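Local coordinates for protein putative adenosine kinase (Schistosoma mansoni, PDB 3VAS) that probably phosphorylates adenosine to AMP at the expense of ATP, as a ribokinase-family adenosine kinase, at residues Asp21-Pro33 / Ile95-Ile107. Sequence-based numbering, arbitrary orientation.
Sequences DLSEGYVFGMGNP and IQKPFVCSYVGCI. With ADN (adenosine), chain C.
At the edge of the F99 ring, near its plane, sits the carboxylate oxygen OE2 of E24, 3.8 Å from CD1, while P98 CB lies over one face; carboxylate and ring planes stand 70° apart. The Y26 ring carries L22 CD2 over the centre of one face, 3.6 Å above its plane. The Y103 ring meets G29 O and G31 N obliquely and has P33 CB at its edge. The F28 ring, its CG anti to the backbone N (chi1 177°), meets S102 CB with CD1 and V104 CG2 with CE1 and CZ, again obliquely. F28 and Y103 lie on opposite faces of two adjacent parallel strands, 27-31 and 101-107, in the central sheet of the ribokinase-like (pfkB) fold, joined in register from V27–C101 to M30–V104. S102 N to V27 O, G29 N to S102 O, V104 N to G29 O and G31 N to V104 O zip them together. F28, S102 and V104 pack on helix 170-178, while M30 on the same face touches I184 of the neighbouring strand 181-185; C101 and Y103 turn to helix 83-95. Having glycine at 29 and 31 leaves the strand bare beneath Y103, whose hydroxyl comes 3.2 Å from G31 C.

Ahead of the strands, two type II turns, holding E24 and F99, meet: G25 N donates to F99 O (2.8 Å) and V27 N to V100 O, nearly straight. The extended K97 chain brings NZ to L22 O at 2.7 Å, approaching from above the carbonyl plane, and L22 CD1 touches I95 CD1. Water links G25 O to S102 OG.

At the other end the first strand leads into N32, which reaches the adenosine. Its OD1 is hydrogen-bonded to T191 OG1, consistent with an amide orientation that leaves ND2 turned to the base, and ND2 donates to adenosine N1 at 3.0 Å with an N-H...N angle of 166°.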
loop_
_atom_site.group_PDB
_atom_site.type_symbol
_atom_site.label_atom_id
_atom_site.label_comp_id
_atom_site.label_asym_id
_atom_site.label_seq_id
_atom_site.Cartn_x
_atom_site.Cartn_y
_atom_site.Cartn_z
ATOM N N ASP A 21 -11.558 -22.117 1.629
ATOM C CA ASP A 21 -12.167 -21.513 2.807
ATOM C C ASP A 21 -11.101 -21.123 3.824
ATOM O O ASP A 21 -10.525 -21.982 4.496
ATOM C CB ASP A 21 -13.186 -22.465 3.439
ATOM C CG ASP A 21 -14.347 -22.784 2.510
ATOM O OD1 ASP A 21 -14.840 -23.932 2.540
ATOM O OD2 ASP A 21 -14.767 -21.884 1.749
ATOM N N LEU A 22 -10.847 -19.820 3.933
ATOM C CA LEU A 22 -9.770 -19.304 4.771
ATOM C C LEU A 22 -10.195 -19.067 6.218
ATOM O O LEU A 22 -11.282 -18.555 6.491
ATOM C CB LEU A 22 -9.214 -18.004 4.185
ATOM C CG LEU A 22 -8.555 -18.054 2.805
ATOM C CD1 LEU A 22 -8.260 -16.640 2.316
ATOM C CD2 LEU A 22 -7.284 -18.887 2.842
ATOM N N SER A 23 -9.310 -19.440 7.135
ATOM C CA SER A 23 -9.484 -19.205 8.562
ATOM C C SER A 23 -9.635 -17.714 8.878
ATOM O O SER A 23 -9.166 -16.864 8.122
ATOM C CB SER A 23 -8.272 -19.772 9.303
ATOM O OG SER A 23 -8.339 -19.508 10.687
ATOM N N GLU A 24 -10.298 -17.395 9.987
ATOM C CA GLU A 24 -10.415 -16.001 10.415
ATOM C C GLU A 24 -9.049 -15.436 10.793
ATOM O O GLU A 24 -8.203 -16.146 11.341
ATOM C CB GLU A 24 -11.391 -15.859 11.587
ATOM C CG GLU A 24 -12.847 -16.115 11.223
ATOM C CD GLU A 24 -13.804 -15.765 12.353
ATOM O OE1 GLU A 24 -13.332 -15.311 13.421
ATOM O OE2 GLU A 24 -15.027 -15.943 12.169
ATOM N N GLY A 25 -8.832 -14.162 10.485
ATOM C CA GLY A 25 -7.549 -13.533 10.735
ATOM C C GLY A 25 -6.405 -14.178 9.971
ATOM O O GLY A 25 -5.258 -14.139 10.406
ATOM N N TYR A 26 -6.722 -14.777 8.829
ATOM C CA TYR A 26 -5.720 -15.396 7.968
ATOM C C TYR A 26 -4.740 -14.352 7.425
ATOM O O TYR A 26 -3.555 -14.636 7.243
ATOM C CB TYR A 26 -6.416 -16.106 6.808
ATOM C CG TYR A 26 -5.548 -17.081 6.057
ATOM C CD1 TYR A 26 -5.402 -18.390 6.500
ATOM C CD2 TYR A 26 -4.884 -16.702 4.895
ATOM C CE1 TYR A 26 -4.613 -19.291 5.812
ATOM C CE2 TYR A 26 -4.096 -17.597 4.201
ATOM C CZ TYR A 26 -3.962 -18.888 4.664
ATOM O OH TYR A 26 -3.177 -19.783 3.976
ATOM N N VAL A 27 -5.253 -13.147 7.174
ATOM C CA VAL A 27 -4.479 -12.048 6.608
ATOM C C VAL A 27 -4.358 -10.905 7.610
ATOM O O VAL A 27 -5.359 -10.435 8.148
ATOM C CB VAL A 27 -5.143 -11.492 5.326
ATOM C CG1 VAL A 27 -4.381 -10.281 4.808
ATOM C CG2 VAL A 27 -5.236 -12.573 4.255
ATOM N N PHE A 28 -3.129 -10.461 7.855
ATOM C CA PHE A 28 -2.873 -9.375 8.797
ATOM C C PHE A 28 -2.158 -8.219 8.114
ATOM O O PHE A 28 -1.188 -8.423 7.387
ATOM C CB PHE A 28 -2.027 -9.872 9.978
ATOM C CG PHE A 28 -1.663 -8.792 10.970
ATOM C CD1 PHE A 28 -2.438 -8.582 12.099
ATOM C CD2 PHE A 28 -0.541 -7.994 10.775
ATOM C CE1 PHE A 28 -2.111 -7.591 13.010
ATOM C CE2 PHE A 28 -0.210 -7.004 11.678
ATOM C CZ PHE A 28 -0.993 -6.803 12.799
ATOM N N GLY A 29 -2.632 -7.004 8.361
ATOM C CA GLY A 29 -1.924 -5.815 7.927
ATOM C C GLY A 29 -1.678 -4.862 9.083
ATOM O O GLY A 29 -2.463 -4.812 10.033
ATOM N N MET A 30 -0.574 -4.126 9.026
ATOM C CA MET A 30 -0.377 -2.978 9.911
ATOM C C MET A 30 0.061 -1.798 9.060
ATOM O O MET A 30 0.802 -1.976 8.099
ATOM C CB MET A 30 0.640 -3.265 11.025
ATOM C CG MET A 30 2.069 -3.538 10.556
ATOM S SD MET A 30 3.298 -3.456 11.892
ATOM C CE MET A 30 3.645 -1.714 11.964
ATOM N N GLY A 31 -0.407 -0.597 9.388
ATOM C CA GLY A 31 -0.051 0.561 8.585
ATOM C C GLY A 31 -0.456 1.919 9.123
ATOM O O GLY A 31 -0.703 2.093 10.321
ATOM N N ASN A 32 -0.512 2.891 8.217
ATOM C CA ASN A 32 -0.898 4.249 8.567
ATOM C C ASN A 32 -2.330 4.534 8.111
ATOM O O ASN A 32 -2.587 4.707 6.920
ATOM C CB ASN A 32 0.074 5.250 7.932
ATOM C CG ASN A 32 1.532 4.849 8.121
ATOM O OD1 ASN A 32 1.901 4.276 9.148
ATOM N ND2 ASN A 32 2.365 5.145 7.128
ATOM N N PRO A 33 -3.279 4.562 9.054
ATOM C CA PRO A 33 -4.652 4.855 8.628
ATOM C C PRO A 33 -4.821 6.354 8.463
ATOM O O PRO A 33 -4.597 7.113 9.410
ATOM C CB PRO A 33 -5.505 4.309 9.778
ATOM C CG PRO A 33 -4.613 4.340 10.967
ATOM C CD PRO A 33 -3.185 4.246 10.490
ATOM N N ILE A 95 -12.788 -11.340 -0.759
ATOM C CA ILE A 95 -12.978 -12.691 -0.238
ATOM C C ILE A 95 -14.363 -12.869 0.388
ATOM O O ILE A 95 -14.923 -13.964 0.367
ATOM C CB ILE A 95 -11.834 -13.077 0.728
ATOM C CG1 ILE A 95 -10.503 -13.054 -0.036
ATOM C CG2 ILE A 95 -12.077 -14.442 1.348
ATOM C CD1 ILE A 95 -9.304 -13.466 0.769
ATOM N N GLN A 96 -14.903 -11.783 0.937
ATOM C CA GLN A 96 -16.316 -11.717 1.312
ATOM C C GLN A 96 -16.696 -12.657 2.460
ATOM O O GLN A 96 -17.873 -12.914 2.697
ATOM C CB GLN A 96 -17.192 -11.995 0.083
ATOM C CG GLN A 96 -18.507 -11.249 0.035
ATOM C CD GLN A 96 -19.346 -11.665 -1.159
ATOM O OE1 GLN A 96 -18.868 -12.375 -2.050
ATOM N NE2 GLN A 96 -20.605 -11.231 -1.183
ATOM N N LYS A 97 -15.697 -13.184 3.158
ATOM C CA LYS A 97 -15.945 -13.932 4.381
ATOM C C LYS A 97 -15.557 -13.057 5.566
ATOM O O LYS A 97 -14.428 -12.567 5.632
ATOM C CB LYS A 97 -15.144 -15.232 4.418
ATOM C CG LYS A 97 -15.343 -15.994 5.718
ATOM C CD LYS A 97 -14.397 -17.162 5.867
ATOM C CE LYS A 97 -14.677 -17.909 7.162
ATOM N NZ LYS A 97 -13.770 -19.076 7.342
ATOM N N PRO A 98 -16.494 -12.861 6.505
ATOM C CA PRO A 98 -16.275 -11.936 7.626
ATOM C C PRO A 98 -15.050 -12.297 8.465
ATOM O O PRO A 98 -14.870 -13.459 8.817
ATOM C CB PRO A 98 -17.552 -12.081 8.464
ATOM C CG PRO A 98 -18.583 -12.657 7.523
ATOM C CD PRO A 98 -17.818 -13.511 6.559
ATOM N N PHE A 99 -14.212 -11.299 8.743
ATOM C CA PHE A 99 -13.119 -11.394 9.717
ATOM C C PHE A 99 -11.894 -12.171 9.244
ATOM O O PHE A 99 -11.016 -12.495 10.041
ATOM C CB PHE A 99 -13.617 -11.953 11.057
ATOM C CG PHE A 99 -14.949 -11.403 11.486
ATOM C CD1 PHE A 99 -15.979 -12.257 11.855
ATOM C CD2 PHE A 99 -15.176 -10.037 11.511
ATOM C CE1 PHE A 99 -17.210 -11.757 12.245
ATOM C CE2 PHE A 99 -16.405 -9.529 11.902
ATOM C CZ PHE A 99 -17.422 -10.390 12.271
ATOM N N VAL A 100 -11.818 -12.458 7.951
ATOM C CA VAL A 100 -10.628 -13.117 7.421
ATOM C C VAL A 100 -9.398 -12.200 7.532
ATOM O O VAL A 100 -8.268 -12.676 7.664
ATOM C CB VAL A 100 -10.837 -13.624 5.965
ATOM C CG1 VAL A 100 -11.162 -12.478 5.028
ATOM C CG2 VAL A 100 -9.617 -14.381 5.473
ATOM N N CYS A 101 -9.623 -10.887 7.517
ATOM C CA CYS A 101 -8.512 -9.935 7.574
ATOM C C CYS A 101 -8.437 -9.155 8.886
ATOM O O CYS A 101 -9.459 -8.850 9.504
ATOM C CB CYS A 101 -8.555 -8.965 6.388
ATOM S SG CYS A 101 -8.329 -9.721 4.767
ATOM N N SER A 102 -7.207 -8.836 9.290
ATOM C CA SER A 102 -6.935 -8.069 10.500
ATOM C C SER A 102 -6.085 -6.856 10.148
ATOM O O SER A 102 -5.209 -6.939 9.284
ATOM C CB SER A 102 -6.170 -8.919 11.514
ATOM O OG SER A 102 -6.959 -9.972 12.025
ATOM N N TYR A 103 -6.340 -5.739 10.827
ATOM C CA TYR A 103 -5.568 -4.520 10.613
ATOM C C TYR A 103 -5.238 -3.796 11.919
ATOM O O TYR A 103 -6.087 -3.667 12.806
ATOM C CB TYR A 103 -6.304 -3.570 9.669
ATOM C CG TYR A 103 -5.566 -2.272 9.399
ATOM C CD1 TYR A 103 -4.598 -2.195 8.401
ATOM C CD2 TYR A 103 -5.847 -1.120 10.129
ATOM C CE1 TYR A 103 -3.929 -1.009 8.141
ATOM C CE2 TYR A 103 -5.186 0.076 9.879
ATOM C CZ TYR A 103 -4.225 0.126 8.884
ATOM O OH TYR A 103 -3.555 1.308 8.630
ATOM N N VAL A 104 -3.999 -3.320 12.009
ATOM C CA VAL A 104 -3.525 -2.522 13.134
ATOM C C VAL A 104 -2.937 -1.201 12.635
ATOM O O VAL A 104 -2.116 -1.186 11.715
ATOM C CB VAL A 104 -2.438 -3.277 13.926
ATOM C CG1 VAL A 104 -1.745 -2.348 14.921
ATOM C CG2 VAL A 104 -3.033 -4.495 14.626
ATOM N N GLY A 105 -3.363 -0.094 13.239
ATOM C CA GLY A 105 -2.825 1.216 12.919
ATOM C C GLY A 105 -3.115 2.198 14.040
ATOM O O GLY A 105 -3.853 1.874 14.974
ATOM N N CYS A 106 -2.549 3.399 13.955
ATOM C CA CYS A 106 -2.784 4.412 14.986
ATOM C C CYS A 106 -3.559 5.631 14.482
ATOM O O CYS A 106 -3.107 6.350 13.586
ATOM C CB CYS A 106 -1.466 4.855 15.637
ATOM S SG CYS A 106 -1.686 5.953 17.066
ATOM N N ILE A 107 -4.728 5.857 15.073
ATOM C CA ILE A 107 -5.537 7.033 14.782
ATOM C C ILE A 107 -5.581 7.954 16.003
ATOM O O ILE A 107 -5.172 7.563 17.102
ATOM C CB ILE A 107 -6.988 6.651 14.416
ATOM C CG1 ILE A 107 -7.628 5.844 15.552
ATOM C CG2 ILE A 107 -7.040 5.876 13.092
ATOM C CD1 ILE A 107 -9.132 5.612 15.379
HETATM O "O5'" ADN C . -2.100 4.654 -3.002
HETATM C "C5'" ADN C . -2.898 5.796 -2.692
HETATM C "C4'" ADN C . -3.115 5.926 -1.204
HETATM O "O4'" ADN C . -1.857 6.146 -0.548
HETATM C "C3'" ADN C . -4.025 7.072 -0.747
HETATM O "O3'" ADN C . -5.274 6.542 -0.300
HETATM C "C2'" ADN C . -3.277 7.696 0.453
HETATM O "O2'" ADN C . -4.062 7.859 1.614
HETATM C "C1'" ADN C . -2.129 6.715 0.697
HETATM N N9 ADN C . -0.912 7.326 1.233
HETATM C C8 ADN C . -0.337 8.441 0.825
HETATM N N7 ADN C . 0.838 8.670 1.683
HETATM C C5 ADN C . 0.907 7.607 2.632
HETATM C C6 ADN C . 1.799 7.332 3.664
HETATM N N6 ADN C . 2.901 8.222 3.915
HETATM N N1 ADN C . 1.616 6.203 4.452
HETATM C C2 ADN C . 0.566 5.352 4.217
HETATM N N3 ADN C . -0.312 5.619 3.199
HETATM C C4 ADN C . -0.121 6.778 2.404
HETATM O O HOH W 1 -16.404 -15.363 9.104
HETATM O O HOH W 2 -5.163 -11.878 12.096
HETATM O O HOH W 3 -0.239 3.885 12.246
HETATM O O HOH W 4 -2.843 2.002 5.973
HETATM O O HOH W 5 -3.727 8.428 11.712
#